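Beta-N-acetylglucosaminidase-like protein Glycoside hydrolase family 20 (Flavobacterium johnsoniae, PDB 6YHH) probably removes terminal N-acetylglucosamine from chitin fragments by hydrolysis, as a family 20 beta-N-acetylhexosaminidase (chitobiase). Local coordinates at residues 31-36 with 43-48; 50-55 with 122-127. One frame throughout, in Å; residues are numbered along the deposited sequence. Where two conformers were deposited one is given.

Contact 1: residues 31-36 with 43-48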
ATOM      1  N   VAL A  31      29.081   6.563  -2.869  1.00 14.23           N
ATOM      2  CA  VAL A  31      28.677   7.903  -3.213  1.00 15.62           C
ATOM      3  C   VAL A  31      29.269   8.937  -2.276  1.00 15.93           C
ATOM      4  O   VAL A  31      29.386   8.754  -1.065  1.00 16.27           O
ATOM      5  CB  VAL A  31      27.128   8.049  -3.318  1.00 16.54           C
ATOM      6  CG1 VAL A  31      26.470   7.866  -1.968  1.00 18.68           C
ATOM      7  CG2 VAL A  31      26.726   9.374  -3.927  1.00 17.12           C
ATOM      8  N   ASN A  32      29.601  10.079  -2.862  1.00 14.86           N
ATOM      9  CA  ASN A  32      30.167  11.230  -2.160  1.00 15.61           C
ATOM     10  C   ASN A  32      29.517  12.482  -2.676  1.00 14.70           C
ATOM     11  O   ASN A  32      29.248  12.541  -3.896  1.00 15.94           O
ATOM     12  CB  ASN A  32      31.671  11.314  -2.468  1.00 16.87           C
ATOM     13  CG  ASN A  32      32.371  12.321  -1.586  1.00 19.03           C
ATOM     14  OD1 ASN A  32      32.311  12.231  -0.353  1.00 18.25           O
ATOM     15  ND2 ASN A  32      33.014  13.342  -2.234  1.00 20.35           N
ATOM     16  N   ILE A  33      29.308  13.426  -1.779  1.00 14.29           N
ATOM     17  CA  ILE A  33      28.649  14.658  -2.071  1.00 14.89           C
ATOM     18  C   ILE A  33      29.574  15.819  -1.682  1.00 16.75           C
ATOM     19  O   ILE A  33      30.131  15.823  -0.571  1.00 14.81           O
ATOM     20  CB  ILE A  33      27.329  14.843  -1.298  1.00 15.80           C
ATOM     21  CG1 ILE A  33      26.410  13.614  -1.448  1.00 14.56           C
ATOM     22  CG2 ILE A  33      26.622  16.097  -1.759  1.00 14.93           C
ATOM     23  CD1 ILE A  33      25.285  13.694  -0.458  1.00 14.91           C
ATOM     24  N   SER A  34      29.643  16.815  -2.553  0.50 15.28           N
ATOM     25  CA  SER A  34      30.509  17.973  -2.346  0.50 15.01           C
ATOM     26  C   SER A  34      29.846  19.266  -2.730  0.50 15.13           C
ATOM     27  O   SER A  34      28.740  19.314  -3.308  0.50 14.01           O
ATOM     28  CB  SER A  34      31.813  17.807  -3.119  0.50 14.89           C
ATOM     29  OG  SER A  34      31.581  17.861  -4.511  0.50 13.42           O
ATOM     30  N   GLY A  35      30.481  20.356  -2.304  1.00 14.39           N
ATOM     31  CA  GLY A  35      29.957  21.640  -2.619  1.00 14.39           C
ATOM     32  C   GLY A  35      29.132  22.228  -1.518  1.00 15.14           C
ATOM     33  O   GLY A  35      29.469  22.167  -0.298  1.00 15.07           O
ATOM     34  N   ASN A  36      28.048  22.869  -1.906  1.00 14.02           N
ATOM     35  CA  ASN A  36      27.196  23.565  -0.924  1.00 15.17           C
ATOM     36  C   ASN A  36      25.716  23.327  -1.271  1.00 14.56           C
ATOM     37  O   ASN A  36      24.967  24.237  -1.477  1.00 14.24           O
ATOM     38  CB  ASN A  36      27.486  25.066  -0.817  1.00 18.25           C
ATOM     39  CG  ASN A  36      26.687  25.757   0.260  1.00 19.61           C
ATOM     40  OD1 ASN A  36      26.369  25.185   1.271  1.00 21.29           O
ATOM     41  ND2 ASN A  36      26.306  27.004   0.007  1.00 22.10           N
ATOM     42  N   GLY A  43      18.981  12.911   2.171  1.00 12.67           N
ATOM     43  CA  GLY A  43      17.946  11.859   2.085  1.00 12.03           C
ATOM     44  C   GLY A  43      17.836  11.421   0.635  1.00 11.73           C
ATOM     45  O   GLY A  43      17.589  10.212   0.367  1.00 10.78           O
ATOM     46  N   GLY A  44      17.886  12.348  -0.298  1.00 11.28           N
ATOM     47  CA  GLY A  44      17.763  11.942  -1.745  1.00 12.07           C
ATOM     48  C   GLY A  44      18.819  10.993  -2.203  1.00 10.63           C
ATOM     49  O   GLY A  44      18.549  10.076  -2.972  1.00 10.25           O
ATOM     50  N   VAL A  45      20.075  11.223  -1.772  1.00 10.28           N
ATOM     51  CA  VAL A  45      21.186  10.332  -2.092  1.00 11.28           C
ATOM     52  C   VAL A  45      21.032   8.991  -1.390  1.00 10.34           C
ATOM     53  O   VAL A  45      21.252   7.927  -1.985  1.00 10.77           O
ATOM     54  CB  VAL A  45      22.578  11.007  -1.820  1.00 10.88           C
ATOM     55  CG1 VAL A  45      23.690  10.006  -2.045  1.00 12.61           C
ATOM     56  CG2 VAL A  45      22.751  12.155  -2.785  1.00 11.93           C
ATOM     57  N   THR A  46      20.587   9.025  -0.156  1.00  9.71           N
ATOM     58  CA  THR A  46      20.342   7.761   0.573  1.00  9.88           C
ATOM     59  C   THR A  46      19.277   6.920  -0.127  1.00 10.17           C
ATOM     60  O   THR A  46      19.466   5.713  -0.356  1.00 11.13           O
ATOM     61  CB  THR A  46      19.915   8.084   2.045  1.00 10.90           C
ATOM     62  OG1 THR A  46      20.941   8.900   2.711  1.00 11.75           O
ATOM     63  CG2 THR A  46      19.744   6.767   2.804  1.00 11.97           C
ATOM     64  N   ARG A  47      18.160   7.576  -0.510  1.00 10.30           N
ATOM     65  CA  ARG A  47      17.075   6.824  -1.210  1.00 10.64           C
ATOM     66  C   ARG A  47      17.545   6.311  -2.544  1.00 11.37           C
ATOM     67  O   ARG A  47      17.214   5.239  -2.907  1.00 12.21           O
ATOM     68  CB  ARG A  47      15.857   7.720  -1.351  1.00 11.39           C
ATOM     69  CG  ARG A  47      15.182   7.978  -0.025  1.00 13.22           C
ATOM     70  CD  ARG A  47      13.916   8.802  -0.094  1.00 13.90           C
ATOM     71  NE  ARG A  47      14.078  10.190  -0.531  1.00 14.16           N
ATOM     72  CZ  ARG A  47      14.325  11.182   0.322  1.00 16.15           C
ATOM     73  NH1 ARG A  47      14.412  10.935   1.640  1.00 15.06           N
ATOM     74  NH2 ARG A  47      14.467  12.393  -0.147  1.00 16.52           N
ATOM     75  N   PHE A  48      18.348   7.073  -3.267  1.00 10.32           N
ATOM     76  CA  PHE A  48      18.943   6.626  -4.519  1.00 10.33           C
ATOM     77  C   PHE A  48      19.690   5.282  -4.333  1.00 10.55           C
ATOM     78  O   PHE A  48      19.551   4.320  -5.057  1.00 10.32           O
ATOM     79  CB  PHE A  48      19.851   7.723  -5.145  1.00 10.42           C
ATOM     80  CG  PHE A  48      20.822   7.175  -6.151  1.00 10.81           C
ATOM     81  CD1 PHE A  48      20.492   6.946  -7.482  1.00 10.87           C
ATOM     82  CD2 PHE A  48      22.090   6.831  -5.751  1.00 10.98           C
ATOM     83  CE1 PHE A  48      21.425   6.448  -8.389  1.00 11.45           C
ATOM     84  CE2 PHE A  48      22.998   6.267  -6.641  1.00 10.75           C
ATOM     85  CZ  PHE A  48      22.698   6.067  -7.954  1.00 11.59           C
TER
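V45 meets V31 and I33 tip to tip, one methyl for each, and so shows how a single branched side chain on a helix can serve two residues on one side of a strand. Starting at its root, V45 CB already lies 4.1 Å from I33 CD1. From there the branches part. V45 CG1, set anti to the backbone N (chi1 175°), goes to V31 and rests against both of its methyls, 3.5 Å from V31 CG1 and 3.6 Å from V31 CG2. V45 CG2 goes the other way, meeting the far end of the isoleucine at 3.8 Å from I33 CD1, with I33 CG1 a little farther back. The contact is wholly apolar and buried. Cutting V45 back to an alanine removes both branches, and would probably leave the methyls of V31 without a partner and I33 CD1 facing only the CB, so that strand and helix fit less closely. Strand 31-35 pairs in parallel with strand 76-80, whose I78 touches both V31 and V45, while L117 of helix 110-123 packs against V45 from the neighbouring helix.

Contact 2: residues 50-55 with 122-127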
ATOM      1  N   ARG A  50      19.532   3.143  -1.769  1.00  9.83           N
ATOM      2  CA  ARG A  50      18.578   2.109  -1.414  1.00 10.55           C
ATOM      3  C   ARG A  50      17.854   1.561  -2.623  1.00 10.14           C
ATOM      4  O   ARG A  50      17.733   0.334  -2.806  1.00 10.53           O
ATOM      5  CB  ARG A  50      17.571   2.572  -0.371  1.00 10.73           C
ATOM      6  CG  ARG A  50      18.120   2.986   0.996  1.00 11.53           C
ATOM      7  CD  ARG A  50      18.620   1.733   1.759  1.00 12.36           C
ATOM      8  NE  ARG A  50      19.956   1.330   1.408  1.00 12.99           N
ATOM      9  CZ  ARG A  50      21.090   1.919   1.806  1.00 15.13           C
ATOM     10  NH1 ARG A  50      21.027   3.040   2.551  1.00 16.14           N
ATOM     11  NH2 ARG A  50      22.236   1.415   1.430  1.00 15.73           N
ATOM     12  N   ARG A  51      17.394   2.463  -3.508  1.00 10.22           N
ATOM     13  CA  ARG A  51      16.684   2.010  -4.679  1.00  8.98           C
ATOM     14  C   ARG A  51      17.596   1.213  -5.633  1.00  8.67           C
ATOM     15  O   ARG A  51      17.226   0.150  -6.153  1.00  8.90           O
ATOM     16  CB  ARG A  51      16.044   3.176  -5.414  1.00  9.52           C
ATOM     17  CG  ARG A  51      14.908   3.782  -4.632  1.00 10.13           C
ATOM     18  CD  ARG A  51      14.551   5.177  -5.059  1.00 10.37           C
ATOM     19  NE  ARG A  51      14.084   5.280  -6.404  1.00 10.58           N
ATOM     20  CZ  ARG A  51      14.021   6.411  -7.107  1.00 10.17           C
ATOM     21  NH1 ARG A  51      14.535   7.516  -6.623  1.00 10.39           N
ATOM     22  NH2 ARG A  51      13.481   6.407  -8.332  1.00 10.59           N
ATOM     23  N   LEU A  52      18.783   1.724  -5.852  1.00  9.12           N
ATOM     24  CA  LEU A  52      19.742   1.011  -6.684  1.00  9.42           C
ATOM     25  C   LEU A  52      20.060  -0.377  -6.172  1.00  8.70           C
ATOM     26  O   LEU A  52      20.135  -1.322  -6.935  1.00  9.50           O
ATOM     27  CB  LEU A  52      21.023   1.876  -6.803  1.00 10.13           C
ATOM     28  CG  LEU A  52      22.083   1.324  -7.718  1.00 11.00           C
ATOM     29  CD1 LEU A  52      21.573   1.122  -9.152  1.00 11.65           C
ATOM     30  CD2 LEU A  52      23.338   2.184  -7.701  1.00 12.77           C
ATOM     31  N   ASP A  53      20.254  -0.483  -4.869  1.00  8.50           N
ATOM     32  CA  ASP A  53      20.527  -1.779  -4.230  1.00  8.40           C
ATOM     33  C   ASP A  53      19.350  -2.707  -4.397  1.00  8.80           C
ATOM     34  O   ASP A  53      19.497  -3.908  -4.653  1.00  8.85           O
ATOM     35  CB  ASP A  53      20.860  -1.592  -2.757  1.00  9.05           C
ATOM     36  CG  ASP A  53      21.923  -2.627  -2.239  1.00  9.71           C
ATOM     37  OD1 ASP A  53      22.358  -3.510  -2.970  1.00 11.41           O
ATOM     38  OD2 ASP A  53      22.288  -2.433  -1.064  1.00 12.48           O
ATOM     39  N   GLY A  54      18.127  -2.165  -4.255  1.00  9.21           N
ATOM     40  CA  GLY A  54      16.958  -3.021  -4.434  1.00  8.83           C
ATOM     41  C   GLY A  54      16.872  -3.647  -5.834  1.00  8.88           C
ATOM     42  O   GLY A  54      16.356  -4.731  -6.025  1.00  9.06           O
ATOM     43  N   ARG A  55      17.366  -2.923  -6.831  1.00  8.40           N
ATOM     44  CA  ARG A  55      17.338  -3.433  -8.179  1.00  8.51           C
ATOM     45  C   ARG A  55      18.447  -4.399  -8.531  1.00  9.51           C
ATOM     46  O   ARG A  55      18.331  -5.152  -9.521  1.00  9.63           O
ATOM     47  CB  ARG A  55      17.439  -2.259  -9.168  1.00  8.96           C
ATOM     48  CG  ARG A  55      16.382  -1.211  -9.088  1.00  9.20           C
ATOM     49  CD  ARG A  55      16.463  -0.215 -10.193  1.00  9.08           C
ATOM     50  NE  ARG A  55      15.572   0.898  -9.973  1.00  9.70           N
ATOM     51  CZ  ARG A  55      15.386   1.905 -10.802  1.00 10.46           C
ATOM     52  NH1 ARG A  55      15.952   1.855 -12.011  1.00  9.99           N
ATOM     53  NH2 ARG A  55      14.561   2.872 -10.484  1.00  9.20           N
ATOM     54  N   GLN A 122      17.697   5.475 -14.389  1.00 10.09           N
ATOM     55  CA  GLN A 122      17.160   5.042 -15.690  1.00 11.33           C
ATOM     56  C   GLN A 122      18.191   4.589 -16.638  1.00 10.56           C
ATOM     57  O   GLN A 122      17.871   3.784 -17.542  1.00 11.45           O
ATOM     58  CB  GLN A 122      16.344   6.165 -16.297  1.00  9.79           C
ATOM     59  CG  GLN A 122      15.055   6.484 -15.530  1.00 10.40           C
ATOM     60  CD  GLN A 122      14.248   7.601 -16.198  1.00 11.66           C
ATOM     61  OE1 GLN A 122      14.778   8.378 -16.998  1.00 11.28           O
ATOM     62  NE2 GLN A 122      12.960   7.716 -15.823  1.00 11.95           N
ATOM     63  N   LEU A 123      19.442   4.981 -16.389  1.00 11.18           N
ATOM     64  CA  LEU A 123      20.518   4.535 -17.254  1.00 12.87           C
ATOM     65  C   LEU A 123      21.023   3.148 -16.967  1.00 13.33           C
ATOM     66  O   LEU A 123      21.766   2.547 -17.773  1.00 12.43           O
ATOM     67  CB  LEU A 123      21.731   5.485 -17.141  1.00 14.78           C
ATOM     68  CG  LEU A 123      21.971   6.687 -18.002  1.00 19.10           C
ATOM     69  CD1 LEU A 123      23.404   7.197 -17.650  1.00 20.87           C
ATOM     70  CD2 LEU A 123      21.853   6.384 -19.521  1.00 16.31           C
ATOM     71  N   LEU A 124      20.641   2.602 -15.814  1.00 12.43           N
ATOM     72  CA  LEU A 124      21.046   1.209 -15.412  1.00 12.57           C
ATOM     73  C   LEU A 124      20.727   0.200 -16.419  1.00 12.76           C
ATOM     74  O   LEU A 124      19.562   0.134 -16.921  1.00 13.67           O
ATOM     75  CB  LEU A 124      20.403   0.848 -14.077  1.00 13.70           C
ATOM     76  CG  LEU A 124      20.915  -0.487 -13.455  1.00 15.07           C
ATOM     77  CD1 LEU A 124      22.357  -0.403 -13.058  1.00 16.19           C
ATOM     78  CD2 LEU A 124      19.922  -0.822 -12.332  1.00 17.35           C
ATOM     79  N   GLN A 125      21.725  -0.593 -16.786  1.00 11.90           N
ATOM     80  CA  GLN A 125      21.606  -1.688 -17.720  1.00 13.65           C
ATOM     81  C   GLN A 125      22.079  -2.967 -17.030  1.00 15.12           C
ATOM     82  O   GLN A 125      22.684  -2.936 -15.957  1.00 13.43           O
ATOM     83  CB  GLN A 125      22.447  -1.458 -18.996  1.00 13.79           C
ATOM     84  CG  GLN A 125      22.178  -0.127 -19.686  1.00 15.08           C
ATOM     85  CD  GLN A 125      20.778   0.104 -20.142  1.00 18.11           C
ATOM     86  OE1 GLN A 125      20.217   1.247 -19.987  1.00 23.30           O
ATOM     87  NE2 GLN A 125      20.244  -0.845 -20.842  1.00 20.03           N
ATOM     88  N   ASN A 126      21.821  -4.087 -17.692  1.00 16.75           N
ATOM     89  CA  ASN A 126      22.396  -5.366 -17.256  1.00 16.97           C
ATOM     90  C   ASN A 126      22.547  -6.287 -18.445  1.00 18.66           C
ATOM     91  O   ASN A 126      21.888  -6.066 -19.479  1.00 19.25           O
ATOM     92  CB  ASN A 126      21.534  -6.041 -16.160  1.00 18.09           C
ATOM     93  CG  ASN A 126      20.101  -6.280 -16.571  1.00 24.33           C
ATOM     94  OD1 ASN A 126      19.806  -7.280 -17.335  1.00 22.30           O
ATOM     95  ND2 ASN A 126      19.140  -5.491 -15.913  1.00 25.16           N
ATOM     96  N   ASP A 127      23.382  -7.281 -18.259  1.00 16.34           N
ATOM     97  CA  ASP A 127      23.454  -8.419 -19.150  1.00 18.70           C
ATOM     98  C   ASP A 127      22.894  -9.610 -18.331  1.00 16.23           C
ATOM     99  O   ASP A 127      21.978  -9.399 -17.510  1.00 17.15           O
ATOM    100  CB  ASP A 127      24.857  -8.637 -19.711  1.00 19.02           C
ATOM    101  CG  ASP A 127      25.936  -8.811 -18.658  1.00 20.61           C
ATOM    102  OD1 ASP A 127      25.763  -9.158 -17.465  1.00 18.61           O
ATOM    103  OD2 ASP A 127      27.107  -8.589 -19.032  1.00 23.70           O
TER
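L52 and L124 share a conformation, CG anti to the backbone N in each (chi1 -176° and -171°), and this brings both branched ends together between helix 40-56 and the turn after helix 110-123. There the two leucines cross obliquely. L52 CD1 does the touching on the helix side, 4.1 Å from L124 CD2 and 4.3 Å from L124 CD1, so that one methyl faces the fork of its partner. The backbones stay well apart, with 8.8 Å between L52 CA and L124 CA, and the side chains span the distance.

R55 supplies the second apolar surface. Its chain is extended from CG to NE and runs past L124 in the opposite direction. L124 CD2 lies alongside it, 4.3 Å from R55 CB and 4.1 Å from R55 CD. The methyl thus packs on the aliphatic shaft of the arginine, whereas the charged end is carried onward to a salt bridge with E500, a carboxylate that R51, one turn earlier, also reaches; the bridge is likely to steady the shaft against which the leucine lies.

L124 also touches F133 of strand 131-140, and L121 of helix 110-123 packs on both L52 and R55. The carbonyl of G54 accepts hydrogen bonds from T554 and N515 of the second subunit, so this short piece of helix is also part of the interface between the two subunits. The arrangement is that of an alpha/beta layer, in which two helices lie against a largely antiparallel sheet, consistent with the non-catalytic domain that precedes the barrel in family 20 enzymes.

Contacts 1 and 2 use successive parts of helix 40-56, with centres about 17 Å apart, and both reach the mixed sheet of this region, away from the predicted catalytic acid. The first joins the helix to strand 31-35; the second joins its later part to the end of helix 110-123 and the turn leading into strand 125-126. All three touching residues of contact 1 are buried and aliphatic, as expected between helix and sheet. Contact 2 is also largely buried, though L124 is partly exposed and the second subunit lies close by; here an arginine shaft joins the leucines, its charge paired outside the contact.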